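Local coordinates for acireductone dioxygenase (Bacillus anthracis, PDB 4QGL), which probably oxidises the acireductone of the methionine salvage pathway with molecular oxygen, giving different products depending on whether iron or nickel occupies its active site, at residues 33-37 and 71-75; 77-83 and 159-165; 102-108 and 143-149. All blocks are in the same frame, centred on the assembly; numbering follows the deposited sequence.

Contact 1: residues 33-37 and 71-75; sequences LYEKW and VSARR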
loop_
_atom_site.group_PDB
_atom_site.type_symbol
_atom_site.label_atom_id
_atom_site.label_comp_id
_atom_site.label_asym_id
_atom_site.label_seq_id
_atom_site.Cartn_x
_atom_site.Cartn_y
_atom_site.Cartn_z
ATOM N N LEU A 33 -8.132 -6.018 -3.525
ATOM C CA LEU A 33 -8.455 -6.399 -2.156
ATOM C C LEU A 33 -8.167 -5.254 -1.240
ATOM O O LEU A 33 -7.121 -4.630 -1.327
ATOM C CB LEU A 33 -7.643 -7.600 -1.695
ATOM C CG LEU A 33 -7.962 -8.151 -0.271
ATOM C CD1 LEU A 33 -9.460 -8.408 -0.064
ATOM C CD2 LEU A 33 -7.184 -9.435 0.019
ATOM N N TYR A 34 -9.103 -4.963 -0.372
ATOM C CA TYR A 34 -8.883 -3.951 0.606
ATOM C C TYR A 34 -9.272 -4.488 1.984
ATOM O O TYR A 34 -10.252 -5.208 2.126
ATOM C CB TYR A 34 -9.636 -2.679 0.226
ATOM C CG TYR A 34 -9.513 -1.616 1.270
ATOM C CD1 TYR A 34 -8.271 -1.268 1.799
ATOM C CD2 TYR A 34 -10.641 -0.962 1.755
ATOM C CE1 TYR A 34 -8.153 -0.315 2.801
ATOM C CE2 TYR A 34 -10.542 0.018 2.746
ATOM C CZ TYR A 34 -9.299 0.338 3.273
ATOM O OH TYR A 34 -9.221 1.306 4.257
ATOM N N GLU A 35 -8.462 -4.200 2.989
ATOM C CA GLU A 35 -8.757 -4.628 4.344
ATOM C C GLU A 35 -8.367 -3.501 5.236
ATOM O O GLU A 35 -7.428 -2.757 4.917
ATOM C CB GLU A 35 -7.931 -5.836 4.721
ATOM C CG GLU A 35 -8.211 -7.089 3.905
ATOM C CD GLU A 35 -7.461 -8.303 4.447
ATOM O OE1 GLU A 35 -7.507 -9.397 3.814
ATOM O OE2 GLU A 35 -6.811 -8.175 5.522
ATOM N N LYS A 36 -9.082 -3.367 6.341
ATOM C CA LYS A 36 -8.698 -2.411 7.347
ATOM C C LYS A 36 -8.292 -3.185 8.598
ATOM O O LYS A 36 -9.109 -3.918 9.177
ATOM C CB LYS A 36 -9.844 -1.419 7.618
ATOM C CG LYS A 36 -9.487 -0.198 8.516
ATOM C CD LYS A 36 -8.919 1.000 7.710
ATOM C CE LYS A 36 -8.092 1.992 8.563
ATOM N NZ LYS A 36 -7.270 2.913 7.702
ATOM N N TRP A 37 -7.019 -3.069 8.985
ATOM C CA TRP A 37 -6.516 -3.737 10.189
ATOM C C TRP A 37 -6.509 -2.764 11.343
ATOM O O TRP A 37 -6.467 -1.533 11.142
ATOM C CB TRP A 37 -5.099 -4.227 9.987
ATOM C CG TRP A 37 -4.975 -5.232 8.938
ATOM C CD1 TRP A 37 -5.991 -5.870 8.270
ATOM C CD2 TRP A 37 -3.762 -5.778 8.449
ATOM N NE1 TRP A 37 -5.470 -6.785 7.390
ATOM C CE2 TRP A 37 -4.103 -6.747 7.479
ATOM C CE3 TRP A 37 -2.422 -5.552 8.741
ATOM C CZ2 TRP A 37 -3.149 -7.479 6.806
ATOM C CZ3 TRP A 37 -1.489 -6.269 8.083
ATOM C CH2 TRP A 37 -1.848 -7.228 7.115
ATOM N N VAL A 71 -4.142 -13.176 5.644
ATOM C CA VAL A 71 -3.986 -12.687 4.276
ATOM C C VAL A 71 -2.941 -13.511 3.471
ATOM O O VAL A 71 -3.112 -13.737 2.274
ATOM C CB VAL A 71 -3.728 -11.142 4.239
ATOM C CG1 VAL A 71 -2.309 -10.759 4.639
ATOM C CG2 VAL A 71 -4.033 -10.575 2.873
ATOM N N SER A 72 -1.890 -13.999 4.123
ATOM C CA SER A 72 -0.946 -14.830 3.429
ATOM C C SER A 72 -1.535 -16.190 3.079
ATOM O O SER A 72 -1.192 -16.732 2.057
ATOM C CB SER A 72 0.302 -14.987 4.255
ATOM O OG SER A 72 0.972 -13.752 4.326
ATOM N N ALA A 73 -2.424 -16.733 3.905
ATOM C CA ALA A 73 -3.046 -18.055 3.643
ATOM C C ALA A 73 -4.239 -17.971 2.704
ATOM O O ALA A 73 -4.418 -18.831 1.872
ATOM C CB ALA A 73 -3.470 -18.731 4.953
ATOM N N ARG A 74 -5.070 -16.948 2.881
ATOM C CA ARG A 74 -6.217 -16.688 2.001
ATOM C C ARG A 74 -5.748 -16.507 0.550
ATOM O O ARG A 74 -6.293 -17.109 -0.360
ATOM C CB ARG A 74 -6.990 -15.437 2.493
ATOM C CG ARG A 74 -8.296 -15.088 1.756
ATOM C CD ARG A 74 -9.108 -13.970 2.442
ATOM N NE ARG A 74 -9.213 -14.226 3.887
ATOM C CZ ARG A 74 -8.799 -13.414 4.865
ATOM N NH1 ARG A 74 -8.932 -13.810 6.135
ATOM N NH2 ARG A 74 -8.273 -12.213 4.604
ATOM N N ARG A 75 -4.700 -15.710 0.362
ATOM C CA ARG A 75 -4.245 -15.323 -0.969
ATOM C C ARG A 75 -2.961 -16.008 -1.493
ATOM O O ARG A 75 -2.577 -15.766 -2.640
ATOM C CB ARG A 75 -4.068 -13.797 -1.005
ATOM C CG ARG A 75 -5.344 -13.025 -1.321
ATOM C CD ARG A 75 -5.740 -13.218 -2.784
ATOM N NE ARG A 75 -6.887 -12.397 -3.168
ATOM C CZ ARG A 75 -6.816 -11.236 -3.819
ATOM N NH1 ARG A 75 -5.642 -10.720 -4.186
ATOM N NH2 ARG A 75 -7.938 -10.590 -4.111
#
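Glu35 and Arg74 form the polar link between strand 33-36 and helix 65-75: OE1 of Glu35 lies 3.0 Å from NH2 of Arg74, a salt bridge in which OE1 lies at the edge of the guanidinium, near its plane, with the carboxylate plane turned 50° from it. The same OE1 lies against CG2 of Val71. The other methyl of Val71, CG1, comes to the edge of the Trp37 ring, 4.0 Å from CZ2. Farther along, the CD2 methyl of Leu33 sits over one face of the Arg75 guanidinium, whose NH2 is 3.9 Å from Leu33 CB. These side chains join a helix to an outermost strand of one sheet of the cupin fold, the two segments running roughly antiparallel with their axes 12.5 Å apart, so side chains alone bridge the gap. The Glu35 carboxylate is held by its other oxygen too: Trp37 NE1 donates to OE2 of Glu35 over 2.7 Å, nearly straight at 169° and in the indole plane. Beyond CG the Glu35 chain is extended, which carries the carboxylate out to the helix, whereas Arg74 bends at chi3 (-47°) to meet it. In the next shell the Trp37 ring stacks with Phe112, and backbone hydrogen bonds tie Leu33 and Glu35 to strand 138-142.

Contact 2: residues 77-83 and 159-165; sequences YKAHDVI and VAIRIFV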
loop_
_atom_site.group_PDB
_atom_site.type_symbol
_atom_site.label_atom_id
_atom_site.label_comp_id
_atom_site.label_asym_id
_atom_site.label_seq_id
_atom_site.Cartn_x
_atom_site.Cartn_y
_atom_site.Cartn_z
ATOM N N TYR A 77 0.443 -15.872 -0.206
ATOM C CA TYR A 77 1.739 -15.167 -0.082
ATOM C C TYR A 77 2.697 -15.915 0.857
ATOM O O TYR A 77 2.263 -16.776 1.599
ATOM C CB TYR A 77 1.523 -13.707 0.390
ATOM C CG TYR A 77 0.480 -12.976 -0.422
ATOM C CD1 TYR A 77 0.418 -13.139 -1.804
ATOM C CD2 TYR A 77 -0.451 -12.156 0.177
ATOM C CE1 TYR A 77 -0.530 -12.491 -2.573
ATOM C CE2 TYR A 77 -1.418 -11.500 -0.579
ATOM C CZ TYR A 77 -1.453 -11.651 -1.966
ATOM O OH TYR A 77 -2.411 -10.993 -2.748
ATOM N N LYS A 78 3.988 -15.570 0.827
ATOM C CA LYS A 78 5.035 -16.297 1.563
ATOM C C LYS A 78 5.924 -15.469 2.501
ATOM O O LYS A 78 6.170 -15.864 3.632
ATOM C CB LYS A 78 5.966 -17.022 0.586
ATOM C CG LYS A 78 5.232 -17.753 -0.512
ATOM C CD LYS A 78 5.995 -18.953 -1.053
ATOM C CE LYS A 78 5.065 -19.781 -1.942
ATOM N NZ LYS A 78 5.714 -21.026 -2.437
ATOM N N ALA A 79 6.440 -14.352 2.027
ATOM C CA ALA A 79 7.440 -13.599 2.759
ATOM C C ALA A 79 6.954 -12.192 2.991
ATOM O O ALA A 79 6.020 -11.738 2.339
ATOM C CB ALA A 79 8.710 -13.581 1.948
ATOM N N HIS A 80 7.596 -11.499 3.918
ATOM C CA HIS A 80 7.201 -10.138 4.287
ATOM C C HIS A 80 8.336 -9.375 4.950
ATOM O O HIS A 80 9.203 -9.986 5.612
ATOM C CB HIS A 80 5.980 -10.144 5.218
ATOM C CG HIS A 80 6.044 -11.151 6.324
ATOM N ND1 HIS A 80 5.611 -12.457 6.173
ATOM C CD2 HIS A 80 6.467 -11.046 7.608
ATOM C CE1 HIS A 80 5.771 -13.111 7.310
ATOM N NE2 HIS A 80 6.286 -12.277 8.199
ATOM N N ASP A 81 8.330 -8.051 4.778
ATOM C CA ASP A 81 9.285 -7.195 5.478
ATOM C C ASP A 81 8.793 -5.770 5.627
ATOM O O ASP A 81 7.668 -5.475 5.287
ATOM C CB ASP A 81 10.655 -7.229 4.808
ATOM C CG ASP A 81 10.642 -6.706 3.381
ATOM O OD1 ASP A 81 9.740 -5.909 2.977
ATOM O OD2 ASP A 81 11.585 -7.119 2.658
ATOM N N VAL A 82 9.634 -4.903 6.159
ATOM C CA VAL A 82 9.234 -3.545 6.405
ATOM C C VAL A 82 10.171 -2.616 5.679
ATOM O O VAL A 82 11.370 -2.771 5.744
ATOM C CB VAL A 82 9.218 -3.216 7.902
ATOM C CG1 VAL A 82 8.718 -1.806 8.150
ATOM C CG2 VAL A 82 8.350 -4.225 8.641
ATOM N N ILE A 83 9.600 -1.648 4.981
ATOM C CA ILE A 83 10.391 -0.575 4.410
ATOM C C ILE A 83 9.910 0.798 4.891
ATOM O O ILE A 83 8.753 0.982 5.221
ATOM C CB ILE A 83 10.467 -0.700 2.871
ATOM C CG1 ILE A 83 9.094 -0.862 2.231
ATOM C CG2 ILE A 83 11.286 -1.938 2.517
ATOM C CD1 ILE A 83 8.495 0.419 1.756
ATOM N N VAL A 159 5.765 4.486 5.955
ATOM C CA VAL A 159 6.216 3.178 6.491
ATOM C C VAL A 159 5.192 2.114 6.144
ATOM O O VAL A 159 4.018 2.335 6.345
ATOM C CB VAL A 159 6.412 3.191 8.005
ATOM C CG1 VAL A 159 6.800 1.816 8.493
ATOM C CG2 VAL A 159 7.514 4.133 8.407
ATOM N N ALA A 160 5.664 0.969 5.632
ATOM C CA ALA A 160 4.816 -0.129 5.132
ATOM C C ALA A 160 5.391 -1.513 5.373
ATOM O O ALA A 160 6.591 -1.721 5.424
ATOM C CB ALA A 160 4.596 0.036 3.628
ATOM N N ILE A 161 4.490 -2.460 5.435
ATOM C CA ILE A 161 4.842 -3.848 5.375
ATOM C C ILE A 161 4.582 -4.327 3.952
ATOM O O ILE A 161 3.529 -4.080 3.417
ATOM C CB ILE A 161 4.002 -4.687 6.352
ATOM C CG1 ILE A 161 4.152 -4.150 7.765
ATOM C CG2 ILE A 161 4.475 -6.113 6.308
ATOM C CD1 ILE A 161 3.187 -4.769 8.759
ATOM N N ARG A 162 5.536 -5.013 3.341
ATOM C CA ARG A 162 5.318 -5.582 2.048
ATOM C C ARG A 162 5.177 -7.072 2.191
ATOM O O ARG A 162 6.015 -7.732 2.824
ATOM C CB ARG A 162 6.494 -5.302 1.153
ATOM C CG ARG A 162 7.057 -3.919 1.335
ATOM C CD ARG A 162 8.553 -4.032 1.268
ATOM N NE ARG A 162 9.042 -3.829 -0.088
ATOM C CZ ARG A 162 10.253 -4.174 -0.501
ATOM N NH1 ARG A 162 10.600 -3.940 -1.748
ATOM N NH2 ARG A 162 11.117 -4.752 0.323
ATOM N N ILE A 163 4.121 -7.607 1.594
ATOM C CA ILE A 163 3.934 -9.037 1.559
ATOM C C ILE A 163 4.105 -9.484 0.111
ATOM O O ILE A 163 3.577 -8.886 -0.775
ATOM C CB ILE A 163 2.554 -9.411 2.134
ATOM C CG1 ILE A 163 2.373 -8.758 3.510
ATOM C CG2 ILE A 163 2.414 -10.921 2.285
ATOM C CD1 ILE A 163 1.009 -8.999 4.133
ATOM N N PHE A 164 4.881 -10.515 -0.123
ATOM C CA PHE A 164 5.134 -10.979 -1.461
ATOM C C PHE A 164 5.090 -12.500 -1.542
ATOM O O PHE A 164 5.163 -13.201 -0.528
ATOM C CB PHE A 164 6.486 -10.459 -1.941
ATOM C CG PHE A 164 7.514 -10.287 -0.852
ATOM C CD1 PHE A 164 7.493 -9.181 -0.031
ATOM C CD2 PHE A 164 8.548 -11.204 -0.689
ATOM C CE1 PHE A 164 8.449 -9.013 0.961
ATOM C CE2 PHE A 164 9.519 -11.030 0.293
ATOM C CZ PHE A 164 9.458 -9.938 1.124
ATOM N N VAL A 165 4.951 -12.995 -2.761
ATOM C CA VAL A 165 5.134 -14.421 -3.083
ATOM C C VAL A 165 6.606 -14.838 -3.151
ATOM O O VAL A 165 7.032 -15.812 -2.517
ATOM C CB VAL A 165 4.510 -14.755 -4.440
ATOM C CG1 VAL A 165 5.013 -16.087 -4.953
ATOM C CG2 VAL A 165 2.988 -14.730 -4.333
#
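An antiparallel strand pair with a classic beta bulge at one end makes up this contact, joining strand 79-85, at the margin of a cupin sheet, to strand 158-164. At the bulge, Lys78 and Ala79 both face Phe164: Lys78 N and Ala79 N donate to Phe164 O over 3.0 Å and 3.1 Å, reaching it from opposite faces of the carbonyl plane. Phe164 N returns a bond to Ala79 O, and regular pairing then continues through the hydrogen-bonded pairs Asp81-Arg162 and Ile83-Ala160. The Phe164 ring folds back over its partner strand and places one face on Ala79 O, although it is modelled too near Ala79 CB for its exact place to be trusted.

On the same sheet face, Arg162 bends at chi2 and chi3 toward Asp81, its NH2 in a salt bridge with the carboxylate; the local geometry is doubtful because OD1 of Asp81 is modelled too close to the arginine. Ile83 flanks Arg162, its CG1 beside the aliphatic part and CG2 over a guanidinium face. The opposite sheet face carries His80, Val82, Ile161 and Ile163. Near the bulge, Tyr77 CB meets Ile163 CG2 at 3.5 Å, and Val165 CG2 comes to the tyrosine ring edge, 3.9 Å from Tyr77 CD1. The Tyr77 hydroxyl is hydrogen-bonded to Asp108 OD2 and Ser141 OG. Helix 65-75 packs on Ile163 and helix 54-63 on Val82 and Ile161, while strand 109-113 continues the sheet beyond strand 158-164.

Contact 3: residues 102-108 and 143-149; sequences EHHHTDD and PENARHY. With CD (cadmium ion), chain B.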
loop_
_atom_site.group_PDB
_atom_site.type_symbol
_atom_site.label_atom_id
_atom_site.label_comp_id
_atom_site.label_asym_id
_atom_site.label_seq_id
_atom_site.Cartn_x
_atom_site.Cartn_y
_atom_site.Cartn_z
ATOM N N GLU A 102 4.381 3.937 -15.019
ATOM C CA GLU A 102 3.378 2.899 -15.117
ATOM C C GLU A 102 4.066 1.575 -15.418
ATOM O O GLU A 102 4.824 1.442 -16.372
ATOM C CB GLU A 102 2.386 3.240 -16.213
ATOM C CG GLU A 102 1.231 2.265 -16.376
ATOM C CD GLU A 102 0.459 2.479 -17.682
ATOM O OE1 GLU A 102 0.366 1.540 -18.499
ATOM O OE2 GLU A 102 -0.048 3.598 -17.908
ATOM N N HIS A 103 3.816 0.598 -14.572
ATOM C CA HIS A 103 4.314 -0.762 -14.781
ATOM C C HIS A 103 3.260 -1.711 -14.337
ATOM O O HIS A 103 2.277 -1.295 -13.749
ATOM C CB HIS A 103 5.601 -0.995 -13.993
ATOM C CG HIS A 103 5.466 -0.712 -12.540
ATOM N ND1 HIS A 103 5.388 0.563 -12.033
ATOM C CD2 HIS A 103 5.323 -1.541 -11.492
ATOM C CE1 HIS A 103 5.240 0.506 -10.727
ATOM N NE2 HIS A 103 5.218 -0.764 -10.375
ATOM N N HIS A 104 3.448 -2.984 -14.659
ATOM C CA HIS A 104 2.750 -4.058 -13.943
ATOM C C HIS A 104 3.714 -5.062 -13.332
ATOM O O HIS A 104 4.930 -4.899 -13.441
ATOM C CB HIS A 104 1.676 -4.734 -14.803
ATOM C CG HIS A 104 2.198 -5.525 -15.955
ATOM N ND1 HIS A 104 2.135 -5.070 -17.257
ATOM C CD2 HIS A 104 2.715 -6.771 -16.019
ATOM C CE1 HIS A 104 2.626 -5.987 -18.067
ATOM N NE2 HIS A 104 2.994 -7.026 -17.339
ATOM N N HIS A 105 3.156 -6.048 -12.624
ATOM C CA HIS A 105 3.917 -7.211 -12.127
ATOM C C HIS A 105 3.179 -8.525 -12.442
ATOM O O HIS A 105 1.954 -8.526 -12.570
ATOM C CB HIS A 105 4.129 -7.127 -10.602
ATOM C CG HIS A 105 4.563 -5.782 -10.109
ATOM N ND1 HIS A 105 5.860 -5.327 -10.230
ATOM C CD2 HIS A 105 3.877 -4.804 -9.466
ATOM C CE1 HIS A 105 5.949 -4.118 -9.697
ATOM N NE2 HIS A 105 4.753 -3.762 -9.259
ATOM N N THR A 106 3.918 -9.642 -12.520
ATOM C CA THR A 106 3.318 -10.985 -12.674
ATOM C C THR A 106 2.803 -11.640 -11.393
ATOM O O THR A 106 2.200 -12.706 -11.457
ATOM C CB THR A 106 4.302 -11.977 -13.270
ATOM O OG1 THR A 106 5.522 -11.900 -12.529
ATOM C CG2 THR A 106 4.527 -11.656 -14.752
ATOM N N ASP A 107 3.075 -11.028 -10.247
ATOM C CA ASP A 107 2.398 -11.359 -8.989
ATOM C C ASP A 107 1.690 -10.101 -8.431
ATOM O O ASP A 107 1.931 -8.961 -8.877
ATOM C CB ASP A 107 3.396 -11.946 -7.947
ATOM C CG ASP A 107 3.895 -13.381 -8.302
ATOM O OD1 ASP A 107 3.153 -14.130 -9.003
ATOM O OD2 ASP A 107 5.033 -13.755 -7.865
ATOM N N ASP A 108 0.791 -10.337 -7.482
ATOM C CA ASP A 108 0.086 -9.299 -6.729
ATOM C C ASP A 108 1.085 -8.424 -5.988
ATOM O O ASP A 108 2.143 -8.914 -5.635
ATOM C CB ASP A 108 -0.826 -9.960 -5.681
ATOM C CG ASP A 108 -2.065 -10.653 -6.298
ATOM O OD1 ASP A 108 -2.328 -10.514 -7.530
ATOM O OD2 ASP A 108 -2.796 -11.314 -5.525
ATOM N N PRO A 143 -3.710 -6.331 -7.936
ATOM C CA PRO A 143 -3.694 -7.583 -8.694
ATOM C C PRO A 143 -2.632 -7.685 -9.796
ATOM O O PRO A 143 -2.176 -6.692 -10.377
ATOM C CB PRO A 143 -5.093 -7.670 -9.318
ATOM C CG PRO A 143 -5.664 -6.308 -9.239
ATOM C CD PRO A 143 -4.892 -5.500 -8.235
ATOM N N GLU A 144 -2.274 -8.934 -10.065
ATOM C CA GLU A 144 -1.313 -9.237 -11.069
ATOM C C GLU A 144 -1.862 -8.709 -12.385
ATOM O O GLU A 144 -3.069 -8.722 -12.612
ATOM C CB GLU A 144 -1.015 -10.756 -11.103
ATOM C CG GLU A 144 -2.095 -11.637 -11.705
ATOM C CD GLU A 144 -1.653 -13.106 -11.793
ATOM O OE1 GLU A 144 -0.574 -13.461 -11.276
ATOM O OE2 GLU A 144 -2.375 -13.930 -12.396
ATOM N N ASN A 145 -0.948 -8.202 -13.214
ATOM C CA ASN A 145 -1.202 -7.664 -14.578
ATOM C C ASN A 145 -1.886 -6.303 -14.656
ATOM O O ASN A 145 -2.043 -5.773 -15.749
ATOM C CB ASN A 145 -1.912 -8.675 -15.475
ATOM C CG ASN A 145 -1.213 -10.010 -15.486
ATOM O OD1 ASN A 145 0.021 -10.081 -15.332
ATOM N ND2 ASN A 145 -1.998 -11.098 -15.590
ATOM N N ALA A 146 -2.241 -5.723 -13.520
ATOM C CA ALA A 146 -2.863 -4.413 -13.527
ATOM C C ALA A 146 -1.811 -3.317 -13.641
ATOM O O ALA A 146 -0.923 -3.199 -12.816
ATOM C CB ALA A 146 -3.698 -4.203 -12.284
ATOM N N ARG A 147 -1.951 -2.500 -14.673
ATOM C CA ARG A 147 -1.085 -1.331 -14.853
ATOM C C ARG A 147 -1.346 -0.330 -13.720
ATOM O O ARG A 147 -2.502 -0.028 -13.405
ATOM C CB ARG A 147 -1.320 -0.700 -16.209
ATOM C CG ARG A 147 -1.199 -1.656 -17.379
ATOM C CD ARG A 147 0.246 -2.051 -17.695
ATOM N NE ARG A 147 1.103 -0.952 -18.219
ATOM C CZ ARG A 147 2.434 -1.015 -18.340
ATOM N NH1 ARG A 147 3.113 -2.120 -18.015
ATOM N NH2 ARG A 147 3.101 0.025 -18.773
ATOM N N HIS A 148 -0.270 0.127 -13.079
ATOM C CA HIS A 148 -0.377 1.052 -11.964
ATOM C C HIS A 148 0.933 1.822 -11.757
ATOM O O HIS A 148 1.935 1.435 -12.322
ATOM C CB HIS A 148 -0.789 0.297 -10.690
ATOM C CG HIS A 148 0.217 -0.682 -10.210
ATOM N ND1 HIS A 148 0.429 -1.889 -10.829
ATOM C CD2 HIS A 148 1.101 -0.625 -9.191
ATOM C CE1 HIS A 148 1.403 -2.536 -10.217
ATOM N NE2 HIS A 148 1.844 -1.783 -9.228
ATOM N N TYR A 149 0.923 2.923 -11.007
ATOM C CA TYR A 149 2.152 3.501 -10.470
ATOM C C TYR A 149 1.931 3.989 -9.036
ATOM O O TYR A 149 0.811 3.882 -8.498
ATOM C CB TYR A 149 2.715 4.590 -11.373
ATOM C CG TYR A 149 1.743 5.648 -11.747
ATOM C CD1 TYR A 149 0.919 5.479 -12.845
ATOM C CD2 TYR A 149 1.640 6.820 -11.017
ATOM C CE1 TYR A 149 0.004 6.456 -13.216
ATOM C CE2 TYR A 149 0.716 7.787 -11.355
ATOM C CZ TYR A 149 -0.104 7.604 -12.459
ATOM O OH TYR A 149 -1.039 8.538 -12.843
HETATM CD CD CD B . 4.310 -1.696 -8.408
HETATM O O HOH W 1 0.431 -5.549 -11.324
HETATM O O HOH W 2 4.301 0.410 -7.367
#
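His103, His105 and His148 cluster round a cadmium ion, their imidazoles steeply inclined to one another rather than stacked. One face of the His103 ring carries the carbonyl oxygen of His148, while NE2 of His105 and the metal-bound water lie at its edge, in plane. His105 CD2 meets the edge of the His148 ring, 3.4 Å from CE1, rim to rim with the planes 56° apart. The Arg147 guanidinium has the His103 backbone over one face and both Glu102 OE1 and His104 ND1 at its edge.

NE2 of His103, His105 and His148 binds cadmium at 2.4, 2.3 and 2.6 Å respectively; the water and Glu109 complete the site. His103 and His148 pair by reciprocal backbone hydrogen bonds. His148 ND1 donates to Ala146 O over 2.7 Å, nearly in the ring plane, which fixes the ring's rotation and leaves NE2 for the metal. Outside the segments, Lys101 O and Val171 O accept from ND1 of His103 and His105 respectively.

Arg147 NE meets the anti lone pair of Glu102 OE1 at 2.6 Å, in a salt bridge whose carboxylate and guanidinium planes are 76° apart. NH1 of Arg147 donates to His104 ND1 from well out of the ring plane. At the far end of the contact, Glu144 N, in a type II turn, donates to Asp108 OD1, while OD2 of Asp108 is hydrogen-bonded to Tyr77 OH. The three-histidine, one-glutamate ligand set is that of a cupin metal centre. Cadmium here marks the site predicted to bind iron or nickel, and it is the ligand set, not the cadmium, that fits the dioxygenase role.

How the contacts relate
Contact 1 lies on helix 65-75, which leads directly into strand 79-85 of contact 2; both contacts reach one five-stranded antiparallel sheet, of which strands 33-36 and 79-85 are the outermost, and their centres lie about 12 Å apart. Contact 1 closes before contact 2 opens along the chain, and contact 3 is nested within the loop that contact 2 closes. The centre of contact 3 is about 18 Å from that of contact 1 and about 16 Å from that of contact 2. Asp108 connects all three: its OD2 lies 2.8 Å from Tyr77 OH and, in a long and weak ion pair, 3.2 Å from Arg75 NH1. Its predicted role in transmitting local conformational changes is consistent with this position.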